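Local coordinates for lipoprotein (PDB 3LHN) that is of unknown function but, as a putative NlpE-like lipoprotein with a calycin-type beta barrel, probably acts in the cell envelope and may bind lipid, at residues Leu37-Ala40 / Gly44-Thr47; Gly31-Val36 / Asn99-Leu104; Ser61-Leu64 / Glu68-Phe71. All blocks are in the same frame, centred on the assembly; numbering follows the deposited sequence.

Overall arrangement
All three contacts belong to one antiparallel barrel of eight strands. Contact 2 closes the longest loop of the three, and contacts 1 and 3 are nested in that loop, one after the other. Contact 1 joins the end of strand 31-37 to strand 44-51. Contact 3 pairs the next two strands, 56-64 and 69-79. The centres of contacts 1 and 3 lie about 9 Å apart, and backbone bonds between strands 44-51 and 56-64 link them. Contact 2 spans the interior, with its centre about 12 Å from that of contact 1 and about 17 Å from that of contact 3. Contacts 1 and 3 belong to the wall and contact 2 to the packed interior of a calycin-like barrel.

Contact 1: Leu37-Ala40 / Gly44-Thr47; sequences LPCA and GIQT
Leu-37 and Ile-45 form an antiparallel hydrogen-bonded pair, and their side chains stand on the same face of the sheet. Their CB atoms are 4.2 Å apart, and beyond CB the two chains take different partners. Leu-37 turns toward Thr-47. Its CD1 reaches Thr-47 OG1 at 3.5 Å, the two side chains meeting at a slant. Ile-45 leans the other way. Its CG1 lies beside the backbone N (chi1 -46°), and this carries the branch toward the loop. There CG1 packs on Cys-39 CB at 3.8 Å, and Ile-45 CD1 comes to 3.6 Å from Pro-38 O. Cys-39 CB also rests against the backbone of Gly-44. The sulfur of Cys-39 is tied to Cys-42 in a disulfide that closes a short ring within the turn and probably restrains it.

The backbone bonds differ in their approach. Ile-45 N gives its hydrogen to Leu-37 O at 2.8 Å, in the carbonyl plane. Leu-37 N donates to Ile-45 O at 2.9 Å, but is tilted from the plane of that carbonyl. The hydroxyl of Thr-47 donates to the same oxygen, with OG1 2.9 Å from Ile-45 O and well above the plane. The two donors come from opposite faces.

On the interior side, Leu-37 and Thr-47 both pack on Leu-121, and Ile-45 lies on Ser-61 and Tyr-63. Cys-39 O accepts a hydrogen bond from Tyr-119 OH of the second subunit, so the loop also takes part in the assembly. The backbone N and O of Leu-37 and Ile-45 are matched with each other. Ile-45 O is gripped by two donors, and the hydroxyl of Thr-47 spends its hydrogen there while an apolar methyl of Leu-37 lies against its oxygen.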
ATOM      1  N   LEU A  37       2.393   6.785  14.803  1.00  8.63           N
ATOM      2  CA  LEU A  37       1.441   5.788  14.363  1.00  9.28           C
ATOM      3  C   LEU A  37       2.129   4.442  14.241  1.00  8.44           C
ATOM      4  O   LEU A  37       3.350   4.362  14.008  1.00  9.17           O
ATOM      5  CB  LEU A  37       0.894   6.170  12.987  1.00  9.76           C
ATOM      6  CG  LEU A  37       0.038   7.437  12.826  1.00 10.98           C
ATOM      7  CD1 LEU A  37      -0.219   7.778  11.376  1.00 12.06           C
ATOM      8  CD2 LEU A  37      -1.267   7.320  13.584  1.00 11.94           C
ATOM      9  N   PRO A  38       1.362   3.348  14.338  1.00  7.80           N
ATOM     10  CA  PRO A  38       1.967   2.055  14.097  1.00  7.97           C
ATOM     11  C   PRO A  38       2.429   1.892  12.679  1.00  8.95           C
ATOM     12  O   PRO A  38       1.804   2.405  11.763  1.00  9.57           O
ATOM     13  CB  PRO A  38       0.804   1.067  14.408  1.00  8.11           C
ATOM     14  CG  PRO A  38      -0.057   1.833  15.354  1.00  8.18           C
ATOM     15  CD  PRO A  38      -0.036   3.221  14.801  1.00  8.06           C
ATOM     16  N   CYS A  39       3.506   1.128  12.505  1.00  9.11           N
ATOM     17  CA  CYS A  39       4.124   0.943  11.189  1.00  9.31           C
ATOM     18  C   CYS A  39       4.058  -0.522  10.816  1.00 10.06           C
ATOM     19  O   CYS A  39       4.384  -1.355  11.630  1.00  9.05           O
ATOM     20  CB  CYS A  39       5.558   1.400  11.282  1.00  9.39           C
ATOM     21  SG  CYS A  39       6.465   1.385   9.716  1.00 11.22           S
ATOM     22  N   ALA A  40       3.624  -0.851   9.607  1.00  8.95           N
ATOM     23  CA  ALA A  40       3.525  -2.264   9.222  1.00  8.21           C
ATOM     24  C   ALA A  40       4.850  -3.014   9.326  1.00  8.31           C
ATOM     25  O   ALA A  40       4.872  -4.200   9.687  1.00  7.68           O
ATOM     26  CB  ALA A  40       2.990  -2.407   7.814  1.00 11.14           C
ATOM     27  N   GLY A  44       7.803   2.672  13.937  1.00  8.45           N
ATOM     28  CA  GLY A  44       6.656   3.511  14.084  1.00  8.86           C
ATOM     29  C   GLY A  44       6.759   4.655  13.078  1.00  8.12           C
ATOM     30  O   GLY A  44       7.799   4.806  12.446  1.00  9.43           O
ATOM     31  N   ILE A  45       5.697   5.435  12.961  1.00  8.62           N
ATOM     32  CA  ILE A  45       5.674   6.511  11.974  1.00  8.24           C
ATOM     33  C   ILE A  45       5.462   7.831  12.719  1.00  8.83           C
ATOM     34  O   ILE A  45       4.327   8.123  13.148  1.00  9.03           O
ATOM     35  CB  ILE A  45       4.599   6.355  10.916  1.00  9.52           C
ATOM     36  CG1 ILE A  45       4.530   4.928  10.349  1.00 10.61           C
ATOM     37  CG2 ILE A  45       4.872   7.337   9.778  1.00 10.19           C
ATOM     38  CD1 ILE A  45       3.326   4.712   9.428  1.00 13.38           C
ATOM     39  N   GLN A  46       6.527   8.599  12.903  1.00  8.18           N
ATOM     40  CA  GLN A  46       6.403   9.897  13.555  1.00  8.77           C
ATOM     41  C   GLN A  46       5.751  10.825  12.553  1.00  8.21           C
ATOM     42  O   GLN A  46       6.348  11.172  11.528  1.00  9.43           O
ATOM     43  CB  GLN A  46       7.767  10.372  13.984  1.00 12.10           C
ATOM     44  CG  GLN A  46       7.821  11.717  14.645  1.00 16.01           C
ATOM     45  CD  GLN A  46       9.199  12.020  15.260  1.00 20.49           C
ATOM     46  OE1 GLN A  46       9.891  11.134  15.795  1.00 24.45           O
ATOM     47  NE2 GLN A  46       9.594  13.273  15.171  1.00 25.12           N
ATOM     48  N   THR A  47       4.545  11.239  12.837  1.00  8.27           N
ATOM     49  CA  THR A  47       3.663  11.902  11.889  1.00  8.61           C
ATOM     50  C   THR A  47       3.317  13.316  12.278  1.00  7.90           C
ATOM     51  O   THR A  47       3.013  13.592  13.437  1.00  9.08           O
ATOM     52  CB  THR A  47       2.347  11.090  11.812  1.00 10.64           C
ATOM     53  OG1 THR A  47       2.652   9.768  11.376  1.00 11.99           O
ATOM     54  CG2 THR A  47       1.297  11.747  10.860  1.00 11.48           C
TER

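Contact 2: Gly31-Val36 / Asn99-Leu104; sequences GVYEGV and NQLLML
This is a CH-pi and apolar packing contact inside the barrel, between Tyr-33 on strand 31-37 and Leu-101 on strand 100-103. The two strands are not neighbours in the sheet, since strand 120-123 runs between them. Leu-101 CG sits over the middle of the Tyr-33 ring, 3.7 Å from its centroid and 11° off the ring normal. Its methyl CD1 reaches Tyr-33 CD1 at 3.7 Å over the same face. The two side chains cross at about a right angle. At the ring edge, in plane, Gln-100 N lies 3.7 Å from Tyr-33 CE2. Tyr-33 CG lies beside the backbone N (chi1 -58°), which swings the ring across to Leu-101. The phenol OH is hydrogen-bonded to Trp-29 O, and this fixes the far end of the ring. With an alanine here, Leu-101 would probably lose the ring face it packs on, and Trp-29 O would lose its hydroxyl partner. Leu-101 also touches Leu-49, Leu-51, Tyr-94 and Val-96, while Tyr-33 lies on Leu-121. Inward side chains from several strands thus meet in one apolar cluster, as in the core of a calycin-type beta barrel.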
ATOM      1  N   GLY A  31      -4.793  23.432  11.483  1.00  7.33           N
ATOM      2  CA  GLY A  31      -3.689  23.351  12.400  1.00  8.01           C
ATOM      3  C   GLY A  31      -2.835  22.133  12.175  1.00  6.95           C
ATOM      4  O   GLY A  31      -2.948  21.451  11.148  1.00  7.89           O
ATOM      5  N   VAL A  32      -1.944  21.903  13.128  1.00  6.75           N
ATOM      6  CA  VAL A  32      -0.922  20.901  13.059  1.00  6.10           C
ATOM      7  C   VAL A  32      -1.151  19.834  14.097  1.00  6.21           C
ATOM      8  O   VAL A  32      -1.348  20.133  15.274  1.00  7.77           O
ATOM      9  CB  VAL A  32       0.457  21.544  13.305  1.00  6.55           C
ATOM     10  CG1 VAL A  32       1.611  20.519  13.231  1.00  9.00           C
ATOM     11  CG2 VAL A  32       0.697  22.701  12.308  1.00  8.15           C
ATOM     12  N   TYR A  33      -1.133  18.587  13.694  1.00  6.45           N
ATOM     13  CA  TYR A  33      -1.407  17.433  14.552  1.00  6.42           C
ATOM     14  C   TYR A  33      -0.274  16.460  14.486  1.00  8.38           C
ATOM     15  O   TYR A  33       0.292  16.228  13.376  1.00  8.76           O
ATOM     16  CB  TYR A  33      -2.698  16.765  14.068  1.00  6.73           C
ATOM     17  CG  TYR A  33      -3.921  17.669  14.065  1.00  6.59           C
ATOM     18  CD1 TYR A  33      -4.186  18.511  12.971  1.00  6.68           C
ATOM     19  CD2 TYR A  33      -4.828  17.631  15.121  1.00  7.39           C
ATOM     20  CE1 TYR A  33      -5.262  19.345  12.976  1.00  8.20           C
ATOM     21  CE2 TYR A  33      -5.938  18.434  15.131  1.00  7.14           C
ATOM     22  CZ  TYR A  33      -6.147  19.290  14.041  1.00  8.29           C
ATOM     23  OH  TYR A  33      -7.303  20.077  14.027  1.00  8.82           O
ATOM     24  N   GLU A  34       0.102  15.895  15.630  1.00  7.65           N
ATOM     25  CA  GLU A  34       1.272  15.042  15.698  1.00  8.84           C
ATOM     26  C   GLU A  34       1.012  13.773  16.478  1.00  7.58           C
ATOM     27  O   GLU A  34       0.210  13.758  17.450  1.00  8.82           O
ATOM     28  CB  GLU A  34       2.390  15.811  16.420  1.00 11.38           C
ATOM     29  CG  GLU A  34       2.870  17.043  15.680  1.00 16.35           C
ATOM     30  CD  GLU A  34       3.946  17.839  16.410  1.00 20.06           C
ATOM     31  OE1 GLU A  34       4.119  17.687  17.622  1.00 25.21           O
ATOM     32  OE2 GLU A  34       4.579  18.678  15.765  1.00 25.12           O
ATOM     33  N   GLY A  35       1.673  12.700  16.081  1.00  7.80           N
ATOM     34  CA  GLY A  35       1.637  11.473  16.830  1.00  7.64           C
ATOM     35  C   GLY A  35       2.622  10.489  16.256  1.00  8.55           C
ATOM     36  O   GLY A  35       3.337  10.822  15.331  1.00 10.29           O
ATOM     37  N   VAL A  36       2.706   9.305  16.852  1.00  8.47           N
ATOM     38  CA  VAL A  36       3.564   8.240  16.363  1.00  9.55           C
ATOM     39  C   VAL A  36       2.653   7.033  16.076  1.00  8.55           C
ATOM     40  O   VAL A  36       2.141   6.397  16.986  1.00 10.07           O
ATOM     41  CB  VAL A  36       4.685   7.853  17.304  1.00 10.08           C
ATOM     42  CG1 VAL A  36       5.551   6.733  16.601  1.00 11.66           C
ATOM     43  CG2 VAL A  36       5.576   9.069  17.687  1.00 12.81           C
ATOM     44  N   ASN A  99      -9.290  19.071  19.342  1.00  7.21           N
ATOM     45  CA  ASN A  99      -7.837  19.089  19.477  1.00  7.07           C
ATOM     46  C   ASN A  99      -7.140  17.815  18.989  1.00  7.58           C
ATOM     47  O   ASN A  99      -6.057  17.496  19.469  1.00  9.22           O
ATOM     48  CB  ASN A  99      -7.445  19.368  20.910  1.00  7.55           C
ATOM     49  CG  ASN A  99      -7.901  20.750  21.352  1.00  7.42           C
ATOM     50  OD1 ASN A  99      -7.862  21.702  20.564  1.00  8.68           O
ATOM     51  ND2 ASN A  99      -8.317  20.855  22.631  1.00  8.55           N
ATOM     52  N   GLN A 100      -7.763  17.080  18.084  1.00  8.51           N
ATOM     53  CA  GLN A 100      -7.138  15.851  17.569  1.00  7.76           C
ATOM     54  C   GLN A 100      -7.745  15.381  16.278  1.00  8.62           C
ATOM     55  O   GLN A 100      -8.863  15.786  15.875  1.00  9.20           O
ATOM     56  CB  GLN A 100      -7.312  14.747  18.620  1.00 10.02           C
ATOM     57  CG  GLN A 100      -8.743  14.271  18.801  1.00 11.11           C
ATOM     58  CD  GLN A 100      -8.862  13.015  19.638  1.00 15.64           C
ATOM     59  OE1 GLN A 100      -8.347  12.961  20.739  1.00 16.24           O
ATOM     60  NE2 GLN A 100      -9.468  11.984  19.081  1.00 15.25           N
ATOM     61  N   LEU A 101      -6.954  14.554  15.616  1.00  8.79           N
ATOM     62  CA  LEU A 101      -7.427  13.731  14.497  1.00  8.83           C
ATOM     63  C   LEU A 101      -7.254  12.269  14.885  1.00 11.02           C
ATOM     64  O   LEU A 101      -6.277  11.909  15.571  1.00 12.14           O
ATOM     65  CB  LEU A 101      -6.645  14.002  13.229  1.00  8.85           C
ATOM     66  CG  LEU A 101      -6.564  15.412  12.702  1.00  8.94           C
ATOM     67  CD1 LEU A 101      -5.629  15.475  11.484  1.00  9.74           C
ATOM     68  CD2 LEU A 101      -7.964  15.928  12.388  1.00  9.20           C
ATOM     69  N   LEU A 102      -8.206  11.439  14.543  1.00 10.06           N
ATOM     70  CA  LEU A 102      -8.096  10.009  14.817  1.00 10.30           C
ATOM     71  C   LEU A 102      -8.067   9.289  13.506  1.00  9.40           C
ATOM     72  O   LEU A 102      -9.014   9.340  12.749  1.00  9.96           O
ATOM     73  CB  LEU A 102      -9.283   9.542  15.669  1.00 10.91           C
ATOM     74  CG  LEU A 102      -9.405   8.043  15.993  1.00 12.23           C
ATOM     75  CD1 LEU A 102      -8.266   7.650  16.920  1.00 14.71           C
ATOM     76  CD2 LEU A 102     -10.719   7.760  16.637  1.00 14.08           C
HETATM   77  N   MSE A 103      -6.979   8.556  13.218  0.90  9.77           N
HETATM   78  CA  MSE A 103      -6.926   7.844  11.948  0.90 10.80           C
HETATM   79  C   MSE A 103      -7.923   6.692  12.005  0.90 10.01           C
HETATM   80  O   MSE A 103      -7.955   5.942  12.980  0.90 10.43           O
HETATM   81  CB  MSE A 103      -5.528   7.285  11.649  0.90 11.51           C
HETATM   82  CG  MSE A 103      -5.494   6.490  10.388  0.90 11.02           C
HETATM   83 SE   MSE A 103      -3.766   5.671  10.064  0.68 12.38          SE
HETATM   84  CE  MSE A 103      -3.152   7.134   9.083  0.90 13.55           C
ATOM     85  N   LEU A 104      -8.667   6.521  10.922  1.00 10.10           N
ATOM     86  CA  LEU A 104      -9.711   5.518  10.773  1.00  9.25           C
ATOM     87  C   LEU A 104      -9.184   4.417   9.848  1.00  9.74           C
ATOM     88  O   LEU A 104      -8.161   4.564   9.173  1.00  9.41           O
ATOM     89  CB  LEU A 104     -10.976   6.137  10.158  1.00 10.70           C
ATOM     90  CG  LEU A 104     -11.564   7.281  10.994  1.00 10.93           C
ATOM     91  CD1 LEU A 104     -12.631   7.975  10.185  1.00 11.57           C
ATOM     92  CD2 LEU A 104     -12.106   6.813  12.323  1.00 10.10           C
TER

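Contact 3: Ser61-Leu64 / Glu68-Phe71; sequences SIYL and ESIF
Strands 61-64 and 69-71 run antiparallel; their axes approach to 4.7 Å, with their directions at 158°. Ser-61 and Phe-71 exchange two backbone hydrogen bonds, and that from Phe-71 N to Ser-61 O is almost straight, with 179° at the hydrogen. Tyr-63 N donates to Ser-69 O at 2.9 Å. The return bond, from Ser-69 N to Tyr-63 O, is weak at 3.3 Å, and the pairing is slacker there. Ile-62 and Ile-70 form the non-hydrogen-bonded pair between these two.

On one face stand Ser-61, Tyr-63, Ser-69 and Phe-71. The Tyr-63 and Phe-71 rings meet at a slant, with centroids 5.0 Å apart and planes at 54°. CD1 and CE1 of Tyr-63 do the touching, and CE1 is 3.5 Å from Phe-71 CD1. Ser-69 lies against Tyr-63. Its OG, set between the backbone N and the carbonyl carbon, is 3.5 Å from Tyr-63 CB. Tyr-63 also packs on Ile-45, Cys-39 and Cys-42, so Tyr-63 joins the aromatic pair to the disulfide loop.

The other face carries Ile-62 and Ile-70. They lie side by side and point the same way, with their CG1 atoms 4.2 Å apart. The extended chain of Glu-68 passes by Ile-62, whose CG2 touches Glu-68 CD at 3.6 Å. The methyl CG2 sits over the flat face of the carboxylate, above CD, not at its edge.

Ile-70 and Phe-71 also pair antiparallel with a strand of the third subunit, so the sheet continues across that interface. Within the chain the arrangement is a beta hairpin, the up-and-down connection of consecutive strands from which calycin-like barrels are built.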
ATOM      1  N   SER A  61       5.991  12.259   7.417  1.00  9.78           N
ATOM      2  CA  SER A  61       6.001  10.925   8.061  1.00  9.34           C
ATOM      3  C   SER A  61       7.434  10.454   8.147  1.00 10.57           C
ATOM      4  O   SER A  61       8.039  10.243   7.107  1.00 12.21           O
ATOM      5  CB  SER A  61       5.230   9.892   7.236  1.00 11.33           C
ATOM      6  OG  SER A  61       3.867  10.281   7.010  1.00 13.73           O
ATOM      7  N   ILE A  62       7.999  10.339   9.347  1.00  9.35           N
ATOM      8  CA  ILE A  62       9.318   9.748   9.522  1.00 10.04           C
ATOM      9  C   ILE A  62       9.132   8.315   9.950  1.00  9.47           C
ATOM     10  O   ILE A  62       8.571   8.007  11.028  1.00  9.21           O
ATOM     11  CB  ILE A  62      10.143  10.477  10.572  1.00 11.75           C
ATOM     12  CG1 ILE A  62      10.171  11.984  10.219  1.00 14.10           C
ATOM     13  CG2 ILE A  62      11.526   9.868  10.723  1.00 12.37           C
ATOM     14  CD1 ILE A  62      11.010  12.792  11.191  1.00 17.95           C
ATOM     15  N   TYR A  63       9.549   7.405   9.066  1.00  9.15           N
ATOM     16  CA  TYR A  63       9.507   5.987   9.347  1.00  9.05           C
ATOM     17  C   TYR A  63      10.731   5.653  10.185  1.00  9.58           C
ATOM     18  O   TYR A  63      11.868   5.641   9.707  1.00 11.32           O
ATOM     19  CB  TYR A  63       9.421   5.200   8.047  1.00  9.29           C
ATOM     20  CG  TYR A  63       8.081   5.326   7.392  1.00 10.66           C
ATOM     21  CD1 TYR A  63       7.713   6.426   6.623  1.00 11.95           C
ATOM     22  CD2 TYR A  63       7.130   4.346   7.563  1.00 12.17           C
ATOM     23  CE1 TYR A  63       6.423   6.528   6.062  1.00 13.15           C
ATOM     24  CE2 TYR A  63       5.878   4.442   7.006  1.00 13.41           C
ATOM     25  CZ  TYR A  63       5.522   5.523   6.260  1.00 14.40           C
ATOM     26  OH  TYR A  63       4.246   5.574   5.728  1.00 17.19           O
ATOM     27  N   LEU A  64      10.485   5.362  11.442  1.00  9.70           N
ATOM     28  CA  LEU A  64      11.503   5.184  12.464  1.00 11.25           C
ATOM     29  C   LEU A  64      12.121   3.793  12.377  1.00 12.38           C
ATOM     30  O   LEU A  64      11.520   2.851  11.862  1.00 11.41           O
ATOM     31  CB  LEU A  64      10.884   5.336  13.855  1.00 11.20           C
ATOM     32  CG  LEU A  64      10.198   6.672  14.088  1.00 12.35           C
ATOM     33  CD1 LEU A  64       9.430   6.601  15.416  1.00 13.05           C
ATOM     34  CD2 LEU A  64      11.211   7.853  13.995  1.00 12.86           C
ATOM     35  N   GLU A  68      15.885   4.478   8.587  1.00 15.86           N
ATOM     36  CA  GLU A  68      14.917   5.595   8.617  1.00 16.68           C
ATOM     37  C   GLU A  68      14.686   6.200   7.251  1.00 13.55           C
ATOM     38  O   GLU A  68      15.613   6.276   6.434  1.00 13.22           O
ATOM     39  CB  GLU A  68      15.402   6.649   9.608  1.00 19.67           C
ATOM     40  CG  GLU A  68      14.525   7.825   9.702  1.00 23.15           C
ATOM     41  CD  GLU A  68      14.975   8.810  10.729  1.00 26.02           C
ATOM     42  OE1 GLU A  68      14.985   8.445  11.936  1.00 29.71           O
ATOM     43  OE2 GLU A  68      15.245   9.961  10.321  1.00 29.28           O
ATOM     44  N   SER A  69      13.457   6.614   6.978  1.00 10.87           N
ATOM     45  CA  SER A  69      13.140   7.355   5.787  1.00 10.96           C
ATOM     46  C   SER A  69      12.146   8.419   6.132  1.00  9.66           C
ATOM     47  O   SER A  69      11.486   8.331   7.168  1.00 10.40           O
ATOM     48  CB  SER A  69      12.531   6.457   4.744  1.00 11.33           C
ATOM     49  OG  SER A  69      11.462   5.723   5.237  1.00 14.80           O
ATOM     50  N   ILE A  70      12.035   9.403   5.256  1.00  8.80           N
ATOM     51  CA  ILE A  70      11.145  10.520   5.467  1.00  9.16           C
ATOM     52  C   ILE A  70      10.275  10.753   4.261  1.00 10.12           C
ATOM     53  O   ILE A  70      10.767  10.901   3.131  1.00  9.24           O
ATOM     54  CB  ILE A  70      11.925  11.787   5.769  1.00 11.43           C
ATOM     55  CG1 ILE A  70      12.815  11.565   7.026  1.00 15.08           C
ATOM     56  CG2 ILE A  70      10.954  12.990   5.900  1.00 11.51           C
ATOM     57  CD1 ILE A  70      13.593  12.826   7.513  1.00 18.70           C
ATOM     58  N   PHE A  71       8.960  10.778   4.475  1.00 10.68           N
ATOM     59  CA  PHE A  71       7.990  11.066   3.425  1.00 13.74           C
ATOM     60  C   PHE A  71       7.372  12.402   3.662  1.00 14.83           C
ATOM     61  O   PHE A  71       7.053  12.757   4.825  1.00 14.78           O
ATOM     62  CB  PHE A  71       6.814  10.106   3.485  1.00 16.54           C
ATOM     63  CG  PHE A  71       7.029   8.812   2.885  1.00 20.60           C
ATOM     64  CD1 PHE A  71       8.019   7.965   3.350  1.00 21.04           C
ATOM     65  CD2 PHE A  71       6.185   8.370   1.861  1.00 22.64           C
ATOM     66  CE1 PHE A  71       8.220   6.721   2.792  1.00 22.87           C
ATOM     67  CE2 PHE A  71       6.378   7.100   1.300  1.00 23.87           C
ATOM     68  CZ  PHE A  71       7.391   6.279   1.771  1.00 22.92           C
TER